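PurR transcriptional regulator (Vibrio parahaemolyticus, PDB 3D8U) probably binds cis-regulatory DNA and controls transcription as a regulator of the LacI/PurR family, its effector-type domain resembling periplasmic binding proteins. Local coordinates at residues P163-L176 with H189-R203. Residues are numbered along the deposited sequence; the frame is centred on the assembly and turned at random.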
loop_
_atom_site.group_PDB
_atom_site.type_symbol
_atom_site.label_atom_id
_atom_site.label_comp_id
_atom_site.label_asym_id
_atom_site.label_seq_id
_atom_site.Cartn_x
_atom_site.Cartn_y
_atom_site.Cartn_z
ATOM N N PRO B 163 -10.756 -2.062 0.161
ATOM C CA PRO B 163 -10.568 -3.297 0.912
ATOM C C PRO B 163 -9.952 -2.973 2.258
ATOM O O PRO B 163 -9.121 -2.073 2.342
ATOM C CB PRO B 163 -9.560 -4.052 0.062
ATOM C CG PRO B 163 -8.779 -2.983 -0.595
ATOM C CD PRO B 163 -9.851 -2.034 -1.002
ATOM N N SER B 164 -10.371 -3.683 3.295
ATOM C CA SER B 164 -9.975 -3.356 4.628
ATOM C C SER B 164 -10.161 -4.613 5.433
ATOM O O SER B 164 -10.958 -5.480 5.068
ATOM C CB SER B 164 -10.892 -2.285 5.172
ATOM O OG SER B 164 -12.064 -2.872 5.705
ATOM N N SER B 165 -9.446 -4.732 6.542
ATOM C CA SER B 165 -9.646 -5.921 7.320
ATOM C C SER B 165 -10.914 -5.797 8.118
ATOM O O SER B 165 -11.476 -6.817 8.472
ATOM C CB SER B 165 -8.462 -6.245 8.208
ATOM O OG SER B 165 -8.218 -5.167 9.076
ATOM N N GLN B 166 -11.375 -4.572 8.394
ATOM C CA GLN B 166 -12.680 -4.405 9.069
ATOM C C GLN B 166 -13.749 -5.047 8.191
ATOM O O GLN B 166 -14.666 -5.728 8.661
ATOM C CB GLN B 166 -13.058 -2.945 9.311
ATOM C CG GLN B 166 -14.477 -2.815 9.799
ATOM C CD GLN B 166 -14.958 -1.385 9.902
ATOM O OE1 GLN B 166 -14.362 -0.455 9.356
ATOM N NE2 GLN B 166 -16.054 -1.194 10.619
ATOM N N LEU B 167 -13.604 -4.838 6.900
ATOM C CA LEU B 167 -14.546 -5.411 6.001
ATOM C C LEU B 167 -14.559 -6.948 6.095
ATOM O O LEU B 167 -15.636 -7.529 6.068
ATOM C CB LEU B 167 -14.268 -4.935 4.592
ATOM C CG LEU B 167 -15.482 -4.723 3.731
ATOM C CD1 LEU B 167 -15.021 -4.261 2.377
ATOM C CD2 LEU B 167 -16.314 -6.015 3.610
ATOM N N GLY B 168 -13.389 -7.598 6.210
ATOM C CA GLY B 168 -13.309 -9.069 6.277
ATOM C C GLY B 168 -13.848 -9.620 7.586
ATOM O O GLY B 168 -14.501 -10.635 7.609
ATOM N N ALA B 169 -13.555 -8.956 8.685
ATOM C CA ALA B 169 -14.196 -9.269 9.962
ATOM C C ALA B 169 -15.703 -9.223 9.798
ATOM O O ALA B 169 -16.401 -10.226 9.890
ATOM C CB ALA B 169 -13.772 -8.263 11.031
ATOM N N GLU B 170 -16.212 -8.044 9.518
ATOM C CA GLU B 170 -17.637 -7.873 9.544
ATOM C C GLU B 170 -18.212 -8.691 8.439
ATOM O O GLU B 170 -19.281 -9.284 8.591
ATOM C CB GLU B 170 -17.990 -6.420 9.437
ATOM C CG GLU B 170 -17.466 -5.693 10.612
ATOM C CD GLU B 170 -17.523 -4.228 10.415
ATOM O OE1 GLU B 170 -17.564 -3.490 11.425
ATOM O OE2 GLU B 170 -17.538 -3.791 9.249
ATOM N N GLY B 171 -17.474 -8.782 7.344
ATOM C CA GLY B 171 -17.880 -9.647 6.221
ATOM C C GLY B 171 -18.198 -11.025 6.751
ATOM O O GLY B 171 -19.326 -11.516 6.580
ATOM N N LEU B 172 -17.222 -11.623 7.436
ATOM C CA LEU B 172 -17.416 -12.938 7.990
ATOM C C LEU B 172 -18.650 -12.924 8.869
ATOM O O LEU B 172 -19.570 -13.752 8.695
ATOM C CB LEU B 172 -16.239 -13.350 8.826
ATOM C CG LEU B 172 -15.892 -14.838 8.931
ATOM C CD1 LEU B 172 -15.385 -15.124 10.324
ATOM C CD2 LEU B 172 -17.012 -15.769 8.565
ATOM N N ALA B 173 -18.698 -11.967 9.791
ATOM C CA ALA B 173 -19.860 -11.866 10.688
ATOM C C ALA B 173 -21.187 -11.980 9.939
ATOM O O ALA B 173 -21.972 -12.893 10.205
ATOM C CB ALA B 173 -19.817 -10.625 11.509
ATOM N N LYS B 174 -21.424 -11.084 8.987
ATOM C CA LYS B 174 -22.730 -10.993 8.368
ATOM C C LYS B 174 -23.084 -12.268 7.582
ATOM O O LYS B 174 -24.240 -12.695 7.557
ATOM C CB LYS B 174 -22.813 -9.769 7.466
ATOM C CG LYS B 174 -22.549 -8.419 8.145
ATOM C CD LYS B 174 -23.198 -7.320 7.303
ATOM C CE LYS B 174 -22.728 -5.914 7.668
ATOM N NZ LYS B 174 -21.485 -5.502 6.929
ATOM N N LEU B 175 -22.084 -12.881 6.953
ATOM C CA LEU B 175 -22.291 -14.152 6.293
ATOM C C LEU B 175 -22.711 -15.236 7.295
ATOM O O LEU B 175 -23.717 -15.902 7.109
ATOM C CB LEU B 175 -21.037 -14.552 5.506
ATOM C CG LEU B 175 -20.701 -13.774 4.224
ATOM C CD1 LEU B 175 -19.727 -14.557 3.415
ATOM C CD2 LEU B 175 -21.915 -13.511 3.364
ATOM N N LEU B 176 -21.947 -15.380 8.374
ATOM C CA LEU B 176 -22.331 -16.252 9.480
ATOM C C LEU B 176 -23.745 -16.027 9.916
ATOM O O LEU B 176 -24.376 -16.956 10.383
ATOM C CB LEU B 176 -21.445 -16.001 10.692
ATOM C CG LEU B 176 -20.279 -16.932 11.017
ATOM C CD1 LEU B 176 -19.937 -17.951 9.914
ATOM C CD2 LEU B 176 -19.060 -16.118 11.389
ATOM N N HIS B 189 -9.414 -9.577 -1.759
ATOM C CA HIS B 189 -8.223 -8.812 -1.421
ATOM C C HIS B 189 -7.583 -9.349 -0.170
ATOM O O HIS B 189 -8.244 -9.928 0.696
ATOM C CB HIS B 189 -8.584 -7.369 -1.088
ATOM C CG HIS B 189 -8.785 -6.504 -2.274
ATOM N ND1 HIS B 189 -9.798 -6.712 -3.178
ATOM C CD2 HIS B 189 -8.117 -5.408 -2.696
ATOM C CE1 HIS B 189 -9.741 -5.784 -4.116
ATOM N NE2 HIS B 189 -8.726 -4.981 -3.850
ATOM N N GLU B 190 -6.294 -9.086 -0.033
ATOM C CA GLU B 190 -5.544 -9.644 1.071
ATOM C C GLU B 190 -5.894 -9.034 2.416
ATOM O O GLU B 190 -5.927 -9.751 3.414
ATOM C CB GLU B 190 -4.060 -9.530 0.788
ATOM C CG GLU B 190 -3.196 -10.491 1.544
ATOM C CD GLU B 190 -1.773 -10.076 1.462
ATOM O OE1 GLU B 190 -1.514 -8.844 1.529
ATOM O OE2 GLU B 190 -0.911 -10.970 1.309
ATOM N N GLU B 191 -6.154 -7.725 2.446
ATOM C CA GLU B 191 -6.679 -7.067 3.689
ATOM C C GLU B 191 -7.955 -7.744 4.185
ATOM O O GLU B 191 -8.108 -8.024 5.364
ATOM C CB GLU B 191 -6.963 -5.592 3.473
ATOM C CG GLU B 191 -5.753 -4.826 3.072
ATOM C CD GLU B 191 -5.815 -4.276 1.651
ATOM O OE1 GLU B 191 -6.068 -5.026 0.658
ATOM O OE2 GLU B 191 -5.572 -3.047 1.552
ATOM N N ILE B 192 -8.841 -8.047 3.245
ATOM C CA ILE B 192 -10.090 -8.695 3.547
ATOM C C ILE B 192 -9.875 -10.057 4.212
ATOM O O ILE B 192 -10.446 -10.355 5.259
ATOM C CB ILE B 192 -10.893 -8.805 2.269
ATOM C CG1 ILE B 192 -11.223 -7.394 1.794
ATOM C CG2 ILE B 192 -12.118 -9.674 2.470
ATOM C CD1 ILE B 192 -11.640 -7.255 0.348
ATOM N N ALA B 193 -9.018 -10.864 3.614
ATOM C CA ALA B 193 -8.799 -12.207 4.070
ATOM C C ALA B 193 -8.155 -12.162 5.426
ATOM O O ALA B 193 -8.303 -13.076 6.207
ATOM C CB ALA B 193 -7.899 -12.916 3.104
ATOM N N ILE B 194 -7.421 -11.099 5.712
ATOM C CA ILE B 194 -6.758 -10.994 6.995
ATOM C C ILE B 194 -7.799 -10.676 8.066
ATOM O O ILE B 194 -7.817 -11.295 9.154
ATOM C CB ILE B 194 -5.688 -9.921 6.954
ATOM C CG1 ILE B 194 -4.505 -10.448 6.152
ATOM C CG2 ILE B 194 -5.259 -9.547 8.333
ATOM C CD1 ILE B 194 -3.558 -11.368 6.929
ATOM N N GLY B 195 -8.671 -9.717 7.756
ATOM C CA GLY B 195 -9.757 -9.410 8.652
ATOM C C GLY B 195 -10.421 -10.721 8.989
ATOM O O GLY B 195 -10.612 -11.040 10.152
ATOM N N ALA B 196 -10.732 -11.502 7.962
ATOM C CA ALA B 196 -11.517 -12.706 8.131
ATOM C C ALA B 196 -10.796 -13.683 9.053
ATOM O O ALA B 196 -11.388 -14.146 10.026
ATOM C CB ALA B 196 -11.809 -13.322 6.793
ATOM N N LEU B 197 -9.519 -13.962 8.758
ATOM C CA LEU B 197 -8.673 -14.897 9.513
ATOM C C LEU B 197 -8.668 -14.554 10.987
ATOM O O LEU B 197 -8.974 -15.384 11.834
ATOM C CB LEU B 197 -7.225 -14.823 9.021
ATOM C CG LEU B 197 -6.420 -16.129 8.948
ATOM C CD1 LEU B 197 -4.953 -15.857 9.163
ATOM C CD2 LEU B 197 -6.858 -17.223 9.904
ATOM N N PHE B 198 -8.289 -13.315 11.277
ATOM C CA PHE B 198 -8.313 -12.788 12.605
ATOM C C PHE B 198 -9.684 -12.948 13.254
ATOM O O PHE B 198 -9.754 -13.235 14.444
ATOM C CB PHE B 198 -7.934 -11.326 12.553
ATOM C CG PHE B 198 -6.463 -11.078 12.633
ATOM C CD1 PHE B 198 -5.646 -11.856 13.463
ATOM C CD2 PHE B 198 -5.885 -10.019 11.935
ATOM C CE1 PHE B 198 -4.270 -11.603 13.563
ATOM C CE2 PHE B 198 -4.493 -9.748 12.038
ATOM C CZ PHE B 198 -3.696 -10.541 12.844
ATOM N N GLU B 199 -10.767 -12.781 12.494
ATOM C CA GLU B 199 -12.115 -12.860 13.078
ATOM C C GLU B 199 -12.495 -14.309 13.387
ATOM O O GLU B 199 -13.245 -14.576 14.334
ATOM C CB GLU B 199 -13.174 -12.182 12.174
ATOM C CG GLU B 199 -14.595 -12.097 12.707
ATOM C CD GLU B 199 -14.667 -11.221 13.945
ATOM O OE1 GLU B 199 -13.687 -10.446 14.123
ATOM O OE2 GLU B 199 -15.659 -11.305 14.741
ATOM N N CYS B 200 -11.983 -15.240 12.577
ATOM C CA CYS B 200 -12.144 -16.655 12.848
ATOM C C CYS B 200 -11.527 -16.913 14.205
ATOM O O CYS B 200 -12.176 -17.443 15.109
ATOM C CB CYS B 200 -11.405 -17.452 11.806
ATOM S SG CYS B 200 -12.251 -17.532 10.236
ATOM N N HIS B 201 -10.283 -16.481 14.376
ATOM C CA HIS B 201 -9.684 -16.542 15.695
ATOM C C HIS B 201 -10.563 -15.973 16.814
ATOM O O HIS B 201 -10.684 -16.602 17.861
ATOM C CB HIS B 201 -8.283 -15.961 15.695
ATOM C CG HIS B 201 -7.326 -16.771 14.886
ATOM N ND1 HIS B 201 -6.070 -16.325 14.541
ATOM C CD2 HIS B 201 -7.454 -17.996 14.325
ATOM C CE1 HIS B 201 -5.459 -17.240 13.817
ATOM N NE2 HIS B 201 -6.277 -18.263 13.667
ATOM N N ARG B 202 -11.208 -14.832 16.581
ATOM C CA ARG B 202 -12.020 -14.214 17.643
ATOM C C ARG B 202 -13.192 -15.128 18.048
ATOM O O ARG B 202 -13.522 -15.271 19.239
ATOM C CB ARG B 202 -12.552 -12.834 17.237
ATOM C CG ARG B 202 -12.917 -12.038 18.449
ATOM C CD ARG B 202 -13.336 -10.616 18.184
ATOM N NE ARG B 202 -14.720 -10.600 17.735
ATOM C CZ ARG B 202 -15.758 -10.160 18.436
ATOM N NH1 ARG B 202 -15.622 -9.628 19.644
ATOM N NH2 ARG B 202 -16.957 -10.253 17.883
ATOM N N ARG B 203 -13.787 -15.760 17.039
ATOM C CA ARG B 203 -15.032 -16.467 17.195
ATOM C C ARG B 203 -14.723 -17.914 17.441
ATOM O O ARG B 203 -15.616 -18.747 17.574
ATOM C CB ARG B 203 -15.848 -16.333 15.925
ATOM C CG ARG B 203 -15.896 -14.941 15.350
ATOM C CD ARG B 203 -17.112 -14.790 14.464
ATOM N NE ARG B 203 -17.466 -13.380 14.313
ATOM C CZ ARG B 203 -18.527 -12.786 14.842
ATOM N NH1 ARG B 203 -19.430 -13.448 15.556
ATOM N NH2 ARG B 203 -18.690 -11.502 14.631
#
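Gly-168 and Gly-195 bring helices 165-176 and 190-203 almost backbone to backbone: the axes approach to 6.2 Å and cross at -51°. Neither glycine has a side chain at the crossing, and CA-H...O contacts pass both ways, from Gly-195 CA to Ser-165 O (3.1 Å) and from Gly-168 CA to Ile-192 O (3.3 Å). Ser-165 CB lies beside Glu-191 O and Gly-195 CA.

Toward the helix starts, Pro-163 presses its CB and CG obliquely against the imidazole of His-189, with CG 3.3 Å from His-189 CD2; His-189 NE2 is hydrogen-bonded to Glu-15. Ile-192 CD1, on helix 190-203, packs against Pro-163 CB in the loop before helix 165-176, and Ser-164 caps helix 165-176 through Leu-167 N.

The far end is looser. Leu-172 CD1 touches both Glu-199 CG and Cys-200 SG, 4.0 Å from the SG, while Leu-172 also rests on Leu-185 on strand 184-187. Beyond it the contact becomes partly exposed, at Ala-173 and Arg-203: the guanidinium of Arg-203 turns one face to Ala-173 CA, its NH2 3.4 Å from Ala-173 CB. Glu-199 bends at chi2 (64°), bringing OE2 to Arg-202 NE and, by a weak bond, Arg-203 NE.

These are neighbouring helices on one face of the parallel sheet in the periplasmic-binding-protein-like fold; beyond them, Phe-198 stacks on Phe-198 of the second subunit. No conventional hydrogen bond crosses between the segments, so their fit relies on close glycine backbones and apolar contacts, with the salt bridges confined to helix 190-203.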